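Local coordinates for extracellular PQQ-dependent sugar dehydrogenase (Coprinopsis cinerea, PDB 6JT6), which oxidises sugars with pyrroloquinoline quinone and carries a haem b cytochrome domain that probably passes the electrons on, at the protoporphyrin IX containing Fe site. Numbering follows the deposited sequence.

The protoporphyrin IX containing Fe site. Residues 56, 58-60, 63-65, 70-72, 90-93, 142-144, 161-164, 167-169. With HEM (protoporphyrin IX containing Fe), chain B.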
# COMPACT_ATOMS: atom_id res chain seq x y z
N TRP A 56 11.64 1.12 -4.47
CA TRP A 56 10.25 0.69 -4.40
C TRP A 56 9.78 0.60 -2.94
O TRP A 56 10.59 0.61 -2.00
CB TRP A 56 10.03 -0.65 -5.14
CG TRP A 56 10.86 -1.84 -4.68
CD1 TRP A 56 11.98 -2.34 -5.27
CD2 TRP A 56 10.57 -2.70 -3.55
NE1 TRP A 56 12.43 -3.46 -4.57
CE2 TRP A 56 11.57 -3.70 -3.52
CE3 TRP A 56 9.56 -2.70 -2.55
CZ2 TRP A 56 11.58 -4.73 -2.56
CZ3 TRP A 56 9.57 -3.72 -1.58
CH2 TRP A 56 10.57 -4.73 -1.60
N GLY A 58 6.62 -1.34 -0.51
CA GLY A 58 5.68 -2.45 -0.51
C GLY A 58 5.18 -2.88 0.85
O GLY A 58 5.61 -2.37 1.89
N ASN A 59 4.20 -3.78 0.83
CA ASN A 59 3.65 -4.29 2.08
C ASN A 59 3.45 -5.79 2.01
O ASN A 59 3.68 -6.41 0.99
CB ASN A 59 2.35 -3.55 2.48
CG ASN A 59 1.25 -3.66 1.44
OD1 ASN A 59 1.24 -4.56 0.61
ND2 ASN A 59 0.30 -2.73 1.48
N SER A 60 3.03 -6.35 3.14
CA SER A 60 2.41 -7.66 3.19
C SER A 60 1.11 -7.45 3.95
O SER A 60 1.10 -6.85 5.03
CB SER A 60 3.30 -8.65 3.93
OG SER A 60 2.52 -9.83 4.18
N GLY A 63 1.35 -9.60 7.29
CA GLY A 63 2.52 -9.46 8.14
C GLY A 63 3.75 -10.15 7.56
O GLY A 63 4.67 -9.51 7.04
N SER A 64 3.75 -11.49 7.67
CA SER A 64 4.82 -12.29 7.12
C SER A 64 4.91 -12.08 5.61
O SER A 64 3.87 -11.95 4.90
CB SER A 64 4.55 -13.78 7.46
OG SER A 64 5.40 -14.58 6.67
N MET A 65 6.15 -12.04 5.10
CA MET A 65 6.39 -12.05 3.67
C MET A 65 5.83 -13.32 3.01
O MET A 65 5.47 -13.32 1.81
CB MET A 65 7.90 -11.99 3.39
CG MET A 65 8.21 -11.88 1.89
SD MET A 65 9.95 -12.01 1.50
CE MET A 65 9.71 -12.39 -0.25
N LEU A 70 1.34 -9.49 -1.33
CA LEU A 70 2.39 -8.48 -1.25
C LEU A 70 2.08 -7.44 -2.30
O LEU A 70 1.97 -7.76 -3.49
CB LEU A 70 3.77 -9.11 -1.48
CG LEU A 70 4.19 -10.37 -0.67
CD1 LEU A 70 5.60 -10.76 -1.08
CD2 LEU A 70 4.18 -10.21 0.86
N LEU A 71 1.92 -6.19 -1.89
CA LEU A 71 1.72 -5.12 -2.89
C LEU A 71 2.96 -4.30 -2.97
O LEU A 71 3.56 -3.96 -1.96
CB LEU A 71 0.50 -4.24 -2.58
CG LEU A 71 -0.82 -4.94 -2.20
CD1 LEU A 71 -1.87 -3.89 -1.88
CD2 LEU A 71 -1.33 -5.92 -3.25
N VAL A 72 3.37 -3.99 -4.19
CA VAL A 72 4.59 -3.26 -4.41
C VAL A 72 4.35 -2.11 -5.38
O VAL A 72 3.76 -2.29 -6.46
CB VAL A 72 5.78 -4.19 -4.79
CG1 VAL A 72 5.50 -4.96 -6.06
CG2 VAL A 72 7.08 -3.42 -4.93
N TYR A 90 11.24 -16.99 1.57
CA TYR A 90 12.09 -15.81 1.46
C TYR A 90 12.82 -15.78 0.13
O TYR A 90 14.04 -15.88 0.08
CB TYR A 90 13.08 -15.73 2.63
CG TYR A 90 12.42 -15.42 3.96
CD1 TYR A 90 11.41 -14.45 4.05
CD2 TYR A 90 12.80 -16.09 5.14
CE1 TYR A 90 10.79 -14.15 5.24
CE2 TYR A 90 12.18 -15.78 6.36
CZ TYR A 90 11.16 -14.81 6.40
OH TYR A 90 10.51 -14.48 7.58
N ALA A 91 12.04 -15.62 -0.94
CA ALA A 91 12.55 -15.71 -2.32
C ALA A 91 11.83 -14.66 -3.19
O ALA A 91 10.78 -14.18 -2.77
CB ALA A 91 12.28 -17.11 -2.85
N PRO A 92 12.37 -14.32 -4.40
CA PRO A 92 11.64 -13.37 -5.26
C PRO A 92 10.14 -13.75 -5.42
O PRO A 92 9.83 -14.88 -5.82
CB PRO A 92 12.40 -13.46 -6.61
CG PRO A 92 13.80 -13.85 -6.23
CD PRO A 92 13.71 -14.65 -4.96
N PRO A 93 9.21 -12.85 -5.04
CA PRO A 93 7.77 -13.14 -5.19
C PRO A 93 7.35 -13.29 -6.66
O PRO A 93 7.95 -12.68 -7.56
CB PRO A 93 7.09 -11.91 -4.57
CG PRO A 93 8.10 -11.42 -3.57
CD PRO A 93 9.42 -11.61 -4.27
N GLY A 142 2.95 -6.20 7.07
CA GLY A 142 4.36 -6.07 6.79
C GLY A 142 4.61 -4.80 6.00
O GLY A 142 3.68 -4.22 5.37
N TRP A 143 5.84 -4.30 6.10
CA TRP A 143 6.29 -3.18 5.25
C TRP A 143 7.64 -3.58 4.66
O TRP A 143 8.40 -4.32 5.30
CB TRP A 143 6.38 -1.85 6.06
CG TRP A 143 7.27 -1.87 7.24
CD1 TRP A 143 6.93 -2.19 8.56
CD2 TRP A 143 8.68 -1.60 7.26
NE1 TRP A 143 8.04 -2.10 9.36
CE2 TRP A 143 9.12 -1.74 8.61
CE3 TRP A 143 9.61 -1.21 6.26
CZ2 TRP A 143 10.47 -1.51 8.99
CZ3 TRP A 143 10.95 -0.99 6.65
CH2 TRP A 143 11.37 -1.17 8.01
N ALA A 144 7.93 -3.12 3.45
CA ALA A 144 9.20 -3.44 2.79
C ALA A 144 9.61 -2.27 1.91
O ALA A 144 8.74 -1.55 1.37
CB ALA A 144 9.10 -4.75 1.98
N LEU A 161 12.46 -7.55 -9.25
CA LEU A 161 12.99 -6.54 -8.32
C LEU A 161 14.05 -7.13 -7.39
O LEU A 161 14.09 -8.33 -7.13
CB LEU A 161 11.84 -5.87 -7.56
CG LEU A 161 10.75 -6.70 -6.90
CD1 LEU A 161 11.33 -7.50 -5.74
CD2 LEU A 161 9.61 -5.81 -6.41
N TYR A 162 14.91 -6.26 -6.87
CA TYR A 162 15.88 -6.67 -5.86
C TYR A 162 15.20 -6.69 -4.50
O TYR A 162 14.28 -5.90 -4.24
CB TYR A 162 17.05 -5.67 -5.84
CG TYR A 162 17.87 -5.73 -7.12
CD1 TYR A 162 18.72 -6.83 -7.38
CD2 TYR A 162 17.77 -4.72 -8.08
CE1 TYR A 162 19.45 -6.92 -8.56
CE2 TYR A 162 18.52 -4.78 -9.27
CZ TYR A 162 19.35 -5.89 -9.50
OH TYR A 162 20.08 -5.96 -10.67
N ARG A 163 15.65 -7.63 -3.67
CA ARG A 163 15.30 -7.70 -2.26
C ARG A 163 15.37 -6.32 -1.59
O ARG A 163 16.32 -5.57 -1.80
CB ARG A 163 16.27 -8.67 -1.57
CG ARG A 163 15.80 -9.13 -0.20
CD ARG A 163 16.94 -9.70 0.62
NE ARG A 163 17.30 -8.70 1.62
CZ ARG A 163 16.87 -8.70 2.88
NH1 ARG A 163 17.23 -7.71 3.70
NH2 ARG A 163 16.10 -9.68 3.34
N HIS A 164 14.36 -6.03 -0.78
CA HIS A 164 14.27 -4.81 0.04
C HIS A 164 15.55 -4.60 0.85
O HIS A 164 16.17 -5.56 1.29
CB HIS A 164 13.09 -4.91 1.01
CG HIS A 164 12.82 -6.31 1.49
ND1 HIS A 164 13.54 -6.90 2.49
CD2 HIS A 164 11.91 -7.23 1.09
CE1 HIS A 164 13.10 -8.13 2.69
NE2 HIS A 164 12.09 -8.36 1.86
N ALA A 167 12.86 -4.23 5.89
CA ALA A 167 11.51 -4.80 6.02
C ALA A 167 11.25 -5.21 7.47
O ALA A 167 12.17 -5.65 8.16
CB ALA A 167 11.33 -6.00 5.07
N ALA A 168 10.01 -5.06 7.93
CA ALA A 168 9.57 -5.61 9.21
C ALA A 168 8.04 -5.65 9.24
O ALA A 168 7.42 -5.73 8.19
CB ALA A 168 10.20 -4.86 10.39
N GLN A 169 7.44 -5.67 10.43
CA GLN A 169 6.00 -5.91 10.60
C GLN A 169 5.54 -5.05 11.74
O GLN A 169 6.34 -4.70 12.62
CB GLN A 169 5.68 -7.35 11.03
CG GLN A 169 6.41 -8.46 10.31
CD GLN A 169 5.92 -9.84 10.69
OE1 GLN A 169 4.71 -10.14 10.61
NE2 GLN A 169 6.85 -10.72 11.05
CHA HEM B . 11.34 -10.30 5.07
CHB HEM B . 13.69 -12.02 1.17
CHC HEM B . 10.96 -9.26 -1.73
CHD HEM B . 8.07 -8.25 2.11
C1A HEM B . 12.25 -10.96 4.27
C2A HEM B . 13.33 -11.73 4.75
C3A HEM B . 13.99 -12.20 3.64
C4A HEM B . 13.32 -11.73 2.48
CMA HEM B . 15.23 -13.08 3.63
CAA HEM B . 13.69 -12.00 6.20
CBA HEM B . 14.13 -10.74 6.97
CGA HEM B . 15.23 -9.94 6.31
O1A HEM B . 15.02 -8.79 5.84
O2A HEM B . 16.38 -10.43 6.23
C1B HEM B . 13.16 -11.40 0.04
C2B HEM B . 13.71 -11.59 -1.28
C3B HEM B . 12.96 -10.77 -2.11
C4B HEM B . 11.95 -10.11 -1.25
CMB HEM B . 14.90 -12.49 -1.65
CAB HEM B . 13.04 -10.54 -3.58
CBB HEM B . 14.17 -10.52 -4.26
C1C HEM B . 9.86 -8.80 -0.95
C2C HEM B . 8.79 -8.03 -1.44
C3C HEM B . 7.95 -7.73 -0.35
C4C HEM B . 8.55 -8.32 0.82
CMC HEM B . 8.61 -7.66 -2.90
CAC HEM B . 6.67 -6.98 -0.41
CBC HEM B . 6.50 -5.93 -1.25
C1D HEM B . 8.81 -8.68 3.22
C2D HEM B . 8.34 -8.47 4.61
C3D HEM B . 9.22 -9.05 5.43
C4D HEM B . 10.24 -9.63 4.53
CMD HEM B . 7.11 -7.74 5.07
CAD HEM B . 9.20 -9.04 6.96
CBD HEM B . 8.31 -10.09 7.59
CGD HEM B . 8.96 -11.44 7.44
O1D HEM B . 8.42 -12.38 6.79
O2D HEM B . 10.07 -11.61 7.94
NA HEM B . 12.27 -10.95 2.87
NB HEM B . 12.14 -10.53 0.01
NC HEM B . 9.72 -8.93 0.42
ND HEM B . 9.96 -9.41 3.22
FE HEM B . 11.00 -9.97 1.68
O HOH W 1 15.32 -6.30 4.81
O HOH W 2 7.93 -14.84 7.37
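The haem b pocket of the cytochrome domain, of the kind found in cellobiose dehydrogenase, clamps its iron between Met65 and His164, a near-octahedral centre with a 173° angle from SD through FE to NE2. Met65 approaches from one face with CG anti to the backbone N (chi1 -175°) and its chain extended: CB and CG lie over the pyrrole nitrogen ND, SD binds FE at 2.3 Å, and CE ends over the face of pyrrole B. On the other face His164 NE2 binds FE at 1.9 Å. Its imidazole is wedged between Ala167 CB and CG of the poorly ordered Arg163, which cover opposite faces and may help limit its rotation, while ND1 reaches a propionate oxygen, O1A, through a water.

Tyr90 lies on the methionine side. Its CB meets the haem methyl CMA, CG sits over C3A, and CD1 packs 3.4 Å from C2A, so the ring stacks on pyrrole A with planes 13° apart. Met65 SD lies at the ring's edge, in plane, as does O1D, 3.3 Å from CE1; at the tip the phenol OH meets both oxygens of the other propionate, hydrogen-bonding O1D at 3.1 Å with O2D at 2.9 Å. An alanine here would remove the ring and phenol, and would probably leave that propionate and the haem face beside Met65 less firmly held. Met65 N also donates to O1D, a nearly straight bond, and a water held by Ser64 OG and Tyr90 OH hydrogen-bonds the same oxygen.

Across the haem, Arg163 runs CG over pyrrole B, then bends at chi3 to bring guanidinium NH2 over the face of pyrrole A, a cation-pi contact, where NH2 also forms a salt bridge with O1A at 2.9 Å.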